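Local structure of EF0056 (Enterococcus faecalis, 6ORI) at residues L78-K90 against Q135-N147. The protein is an enterococcal surface protein of unknown molecular function, with probably immunoglobulin-like domains and a bound calcium ion, probably linked to biofilm formation. Numbering follows the deposited sequence.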
loop_
_atom_site.group_PDB
_atom_site.type_symbol
_atom_site.label_atom_id
_atom_site.label_comp_id
_atom_site.label_asym_id
_atom_site.label_seq_id
_atom_site.Cartn_x
_atom_site.Cartn_y
_atom_site.Cartn_z
ATOM N N LEU A 78 12.304 -6.801 -12.958
ATOM C CA LEU A 78 11.927 -5.742 -13.886
ATOM C C LEU A 78 13.049 -4.741 -14.050
ATOM O O LEU A 78 13.302 -4.273 -15.161
ATOM C CB LEU A 78 10.662 -4.992 -13.418
ATOM C CG LEU A 78 9.389 -5.806 -13.385
ATOM C CD1 LEU A 78 8.276 -4.946 -12.816
ATOM C CD2 LEU A 78 9.051 -6.281 -14.780
ATOM N N ALA A 79 13.681 -4.365 -12.948
ATOM C CA ALA A 79 14.656 -3.287 -12.949
ATOM C C ALA A 79 15.788 -3.542 -13.943
ATOM O O ALA A 79 16.292 -2.607 -14.590
ATOM C CB ALA A 79 15.218 -3.092 -11.549
ATOM N N GLN A 80 16.181 -4.795 -14.105
ATOM C CA GLN A 80 17.276 -5.126 -15.007
ATOM C C GLN A 80 17.018 -4.664 -16.443
ATOM O O GLN A 80 17.966 -4.482 -17.204
ATOM C CB GLN A 80 17.533 -6.630 -14.969
ATOM C CG GLN A 80 16.382 -7.437 -15.516
ATOM C CD GLN A 80 16.618 -8.944 -15.510
ATOM O OE1 GLN A 80 17.721 -9.405 -15.787
ATOM N NE2 GLN A 80 15.565 -9.714 -15.197
ATOM N N TYR A 81 15.751 -4.458 -16.797
ATOM C CA TYR A 81 15.371 -4.060 -18.155
ATOM C C TYR A 81 14.792 -2.661 -18.260
ATOM O O TYR A 81 14.342 -2.249 -19.320
ATOM C CB TYR A 81 14.379 -5.068 -18.770
ATOM C CG TYR A 81 15.024 -6.414 -19.060
ATOM C CD1 TYR A 81 16.131 -6.496 -19.894
ATOM C CD2 TYR A 81 14.538 -7.577 -18.496
ATOM C CE1 TYR A 81 16.734 -7.714 -20.171
ATOM C CE2 TYR A 81 15.145 -8.813 -18.771
ATOM C CZ TYR A 81 16.232 -8.861 -19.607
ATOM O OH TYR A 81 16.830 -10.078 -19.871
ATOM N N VAL A 82 14.783 -1.898 -17.179
ATOM C CA VAL A 82 14.272 -0.527 -17.237
ATOM C C VAL A 82 15.287 0.376 -17.930
ATOM O O VAL A 82 16.469 0.354 -17.591
ATOM C CB VAL A 82 13.969 0.039 -15.847
ATOM C CG1 VAL A 82 13.626 1.523 -15.909
ATOM C CG2 VAL A 82 12.820 -0.723 -15.193
ATOM N N GLU A 83 14.829 1.145 -18.917
ATOM C CA GLU A 83 15.670 2.147 -19.557
ATOM C C GLU A 83 15.450 3.537 -19.004
ATOM O O GLU A 83 16.409 4.283 -18.817
ATOM C CB GLU A 83 15.442 2.167 -21.069
ATOM C CG GLU A 83 16.338 3.217 -21.738
ATOM C CD GLU A 83 16.464 3.073 -23.232
ATOM O OE1 GLU A 83 16.272 1.962 -23.769
ATOM O OE2 GLU A 83 16.768 4.103 -23.877
ATOM N N LYS A 84 14.204 3.910 -18.761
ATOM C CA LYS A 84 13.869 5.264 -18.373
ATOM C C LYS A 84 12.567 5.265 -17.579
ATOM O O LYS A 84 11.692 4.448 -17.849
ATOM C CB LYS A 84 13.728 6.080 -19.685
ATOM C CG LYS A 84 13.069 7.439 -19.639
ATOM C CD LYS A 84 12.962 8.050 -21.076
ATOM C CE LYS A 84 12.235 7.148 -22.116
ATOM N NZ LYS A 84 12.042 7.777 -23.501
ATOM N N ILE A 85 12.454 6.168 -16.606
ATOM C CA ILE A 85 11.197 6.396 -15.883
ATOM C C ILE A 85 10.992 7.901 -15.824
ATOM O O ILE A 85 11.899 8.640 -15.410
ATOM C CB ILE A 85 11.237 5.828 -14.462
ATOM C CG1 ILE A 85 11.640 4.352 -14.471
ATOM C CG2 ILE A 85 9.893 6.058 -13.802
ATOM C CD1 ILE A 85 11.660 3.720 -13.101
ATOM N N GLN A 86 9.812 8.362 -16.242
ATOM C CA GLN A 86 9.467 9.778 -16.196
ATOM C C GLN A 86 8.046 9.945 -15.690
ATOM O O GLN A 86 7.254 8.996 -15.700
ATOM C CB GLN A 86 9.560 10.440 -17.578
ATOM C CG GLN A 86 10.943 10.456 -18.191
ATOM C CD GLN A 86 10.952 11.221 -19.490
ATOM O OE1 GLN A 86 9.899 11.613 -19.983
ATOM N NE2 GLN A 86 12.137 11.483 -20.029
ATOM N N VAL A 87 7.725 11.151 -15.224
ATOM C CA VAL A 87 6.387 11.477 -14.733
ATOM C C VAL A 87 6.226 12.983 -14.791
ATOM O O VAL A 87 7.213 13.701 -14.702
ATOM C CB VAL A 87 6.178 10.943 -13.294
ATOM C CG1 VAL A 87 7.037 11.693 -12.286
ATOM C CG2 VAL A 87 4.728 11.027 -12.886
ATOM N N ASP A 88 4.995 13.468 -14.933
ATOM C CA ASP A 88 4.745 14.896 -14.897
ATOM C C ASP A 88 4.573 15.334 -13.447
ATOM O O ASP A 88 4.032 14.591 -12.642
ATOM C CB ASP A 88 3.490 15.252 -15.677
ATOM C CG ASP A 88 3.633 15.099 -17.168
ATOM O OD1 ASP A 88 4.773 15.008 -17.678
ATOM O OD2 ASP A 88 2.573 15.104 -17.839
ATOM N N PRO A 89 4.973 16.564 -13.114
ATOM C CA PRO A 89 4.666 17.115 -11.798
ATOM C C PRO A 89 3.189 17.446 -11.692
ATOM O O PRO A 89 2.475 17.484 -12.689
ATOM C CB PRO A 89 5.496 18.389 -11.748
ATOM C CG PRO A 89 5.664 18.776 -13.163
ATOM C CD PRO A 89 5.738 17.510 -13.936
ATOM N N LYS A 90 2.734 17.673 -10.472
ATOM C CA LYS A 90 1.382 18.144 -10.266
ATOM C C LYS A 90 1.142 19.395 -11.101
ATOM O O LYS A 90 1.990 20.292 -11.137
ATOM C CB LYS A 90 1.180 18.443 -8.790
ATOM C CG LYS A 90 -0.275 18.714 -8.394
ATOM C CD LYS A 90 -0.464 20.151 -7.963
ATOM C CE LYS A 90 -1.918 20.447 -7.726
ATOM N NZ LYS A 90 -2.167 21.887 -7.760
ATOM N N GLN A 135 -2.466 15.261 -3.937
ATOM C CA GLN A 135 -1.853 15.698 -5.186
ATOM C C GLN A 135 -1.542 14.519 -6.084
ATOM O O GLN A 135 -1.192 13.451 -5.620
ATOM C CB GLN A 135 -0.573 16.499 -4.899
ATOM C CG GLN A 135 -0.778 17.689 -3.975
ATOM C CD GLN A 135 0.390 18.618 -3.994
ATOM O OE1 GLN A 135 0.952 18.883 -5.045
ATOM N NE2 GLN A 135 0.754 19.123 -2.839
ATOM N N THR A 136 -1.647 14.737 -7.398
ATOM C CA THR A 136 -1.314 13.724 -8.405
ATOM C C THR A 136 -0.207 14.208 -9.313
ATOM O O THR A 136 -0.267 15.330 -9.844
ATOM C CB THR A 136 -2.532 13.372 -9.261
ATOM O OG1 THR A 136 -3.544 12.840 -8.403
ATOM C CG2 THR A 136 -2.193 12.349 -10.353
ATOM N N ALA A 137 0.781 13.336 -9.485
ATOM C CA ALA A 137 1.812 13.482 -10.504
ATOM C C ALA A 137 1.393 12.529 -11.605
ATOM O O ALA A 137 1.526 11.313 -11.437
ATOM C CB ALA A 137 3.180 13.104 -9.946
ATOM N N PRO A 138 0.829 13.056 -12.711
ATOM C CA PRO A 138 0.234 12.210 -13.748
ATOM C C PRO A 138 1.213 11.749 -14.834
ATOM O O PRO A 138 2.358 12.219 -14.897
ATOM C CB PRO A 138 -0.819 13.141 -14.337
ATOM C CG PRO A 138 -0.161 14.470 -14.303
ATOM C CD PRO A 138 0.593 14.481 -12.996
ATOM N N ASN A 139 0.771 10.821 -15.673
ATOM C CA ASN A 139 1.457 10.488 -16.926
ATOM C C ASN A 139 2.820 9.872 -16.676
ATOM O O ASN A 139 3.785 10.100 -17.411
ATOM C CB ASN A 139 1.551 11.709 -17.855
ATOM C CG ASN A 139 0.205 12.252 -18.186
ATOM O OD1 ASN A 139 -0.711 11.500 -18.497
ATOM N ND2 ASN A 139 0.062 13.554 -18.086
ATOM N N GLY A 140 2.919 9.090 -15.625
ATOM C CA GLY A 140 4.130 8.331 -15.374
ATOM C C GLY A 140 4.272 7.214 -16.373
ATOM O O GLY A 140 3.301 6.568 -16.727
ATOM N N VAL A 141 5.496 6.977 -16.812
ATOM C CA VAL A 141 5.797 5.897 -17.744
ATOM C C VAL A 141 7.123 5.271 -17.349
ATOM O O VAL A 141 8.137 5.963 -17.240
ATOM C CB VAL A 141 5.882 6.373 -19.230
ATOM C CG1 VAL A 141 6.187 5.193 -20.128
ATOM C CG2 VAL A 141 4.601 7.027 -19.680
ATOM N N ILE A 142 7.098 3.967 -17.100
ATOM C CA ILE A 142 8.311 3.156 -17.041
ATOM C C ILE A 142 8.526 2.568 -18.418
ATOM O O ILE A 142 7.672 1.861 -18.935
ATOM C CB ILE A 142 8.200 2.007 -16.034
ATOM C CG1 ILE A 142 7.846 2.505 -14.614
ATOM C CG2 ILE A 142 9.526 1.214 -16.002
ATOM C CD1 ILE A 142 7.430 1.382 -13.657
ATOM N N THR A 143 9.667 2.856 -19.015
ATOM C CA THR A 143 10.002 2.371 -20.354
ATOM C C THR A 143 11.082 1.303 -20.249
ATOM O O THR A 143 12.128 1.541 -19.662
ATOM C CB THR A 143 10.511 3.533 -21.227
ATOM O OG1 THR A 143 9.488 4.511 -21.374
ATOM C CG2 THR A 143 10.908 3.053 -22.614
ATOM N N PHE A 144 10.848 0.165 -20.898
ATOM C CA PHE A 144 11.738 -0.997 -20.831
ATOM C C PHE A 144 12.540 -1.193 -22.109
ATOM O O PHE A 144 12.143 -0.736 -23.171
ATOM C CB PHE A 144 10.920 -2.276 -20.525
ATOM C CG PHE A 144 10.308 -2.320 -19.133
ATOM C CD1 PHE A 144 9.074 -1.763 -18.897
ATOM C CD2 PHE A 144 10.979 -2.899 -18.078
ATOM C CE1 PHE A 144 8.519 -1.796 -17.609
ATOM C CE2 PHE A 144 10.425 -2.951 -16.816
ATOM C CZ PHE A 144 9.192 -2.371 -16.580
ATOM N N GLU A 145 13.659 -1.907 -21.989
ATOM C CA GLU A 145 14.527 -2.235 -23.127
ATOM C C GLU A 145 13.904 -3.209 -24.100
ATOM O O GLU A 145 14.295 -3.260 -25.272
ATOM C CB GLU A 145 15.811 -2.886 -22.618
ATOM C CG GLU A 145 16.674 -1.983 -21.782
ATOM C CD GLU A 145 17.855 -2.720 -21.173
ATOM O OE1 GLU A 145 17.761 -3.956 -20.965
ATOM O OE2 GLU A 145 18.879 -2.064 -20.893
ATOM N N LYS A 146 12.977 -4.008 -23.590
ATOM C CA LYS A 146 12.302 -5.058 -24.357
ATOM C C LYS A 146 10.832 -4.980 -24.044
ATOM O O LYS A 146 10.422 -4.416 -23.027
ATOM C CB LYS A 146 12.755 -6.459 -23.900
ATOM C CG LYS A 146 14.205 -6.779 -24.056
ATOM C CD LYS A 146 14.490 -8.145 -23.399
ATOM C CE LYS A 146 15.965 -8.505 -23.436
ATOM N NZ LYS A 146 16.441 -8.744 -24.825
ATOM N N ASN A 147 10.010 -5.596 -24.873
ATOM C CA ASN A 147 8.610 -5.696 -24.556
ATOM C C ASN A 147 8.353 -6.598 -23.341
ATOM O O ASN A 147 9.147 -7.492 -23.040
ATOM C CB ASN A 147 7.834 -6.215 -25.754
ATOM C CG ASN A 147 7.767 -5.200 -26.876
ATOM O OD1 ASN A 147 7.748 -3.993 -26.641
ATOM N ND2 ASN A 147 7.717 -5.682 -28.107
HETATM O O HOH W 1 18.510 -1.189 -18.365
HETATM O O HOH W 2 18.653 0.454 -23.099
HETATM O O HOH W 3 9.625 6.572 -19.587
#
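Tyr81 O accepts a hydrogen bond from Glu145 N at one end of an antiparallel strand pair, 82-87 against 135-144, in a sheet of what is probably an immunoglobulin-like domain; strands 98-104 and 50-59 flank the pair. Just inside lies a classic beta bulge: Glu83 N (2.8 Å) and Lys84 N (3.3 Å) both donate to Thr143 O, while Thr143 N returns a bond to Lys84 O. Past the bulge, Gln86 and Val141 form a hydrogen-bonded pair. Tyr81 can be followed outward. Its CB rests 4.1 Å from Phe144 CD2. With CG beside the backbone N (chi1 -69°), the ring turns toward the 145-146 corner: in one of two conformers of Glu145, OE1 meets Tyr81 CD1 at the ring edge, near its plane. Tyr81 CE1 lies 3.4 Å from Lys146 CE, which also runs past CZ and OH; Lys146 CD makes a CH-pi contact over one face and Gln80 CG lies over the opposite face. In the same Glu145 conformer, OE2 takes a water that also donates to Val82 O. Val82 CG2 touches both Phe144 CE2 and Ile142 CG2, and Ile142 lies alongside Ile85; Val82 and Ile85 also touch Trp114 of strand 113-117. Further along, Val87 CG2, anti to the backbone N, packs against Ala137 CB, 3.9 Å away. Asp88 N donates to Pro138 O, and Asp88 OD1 forms a salt bridge with Arg97, which also bonds Gln86 OE1 and Asn139 O. Asn139 ND2 reaches Asp88 OD2 at 3.0 Å on its anti side, 34° out of the carboxylate plane.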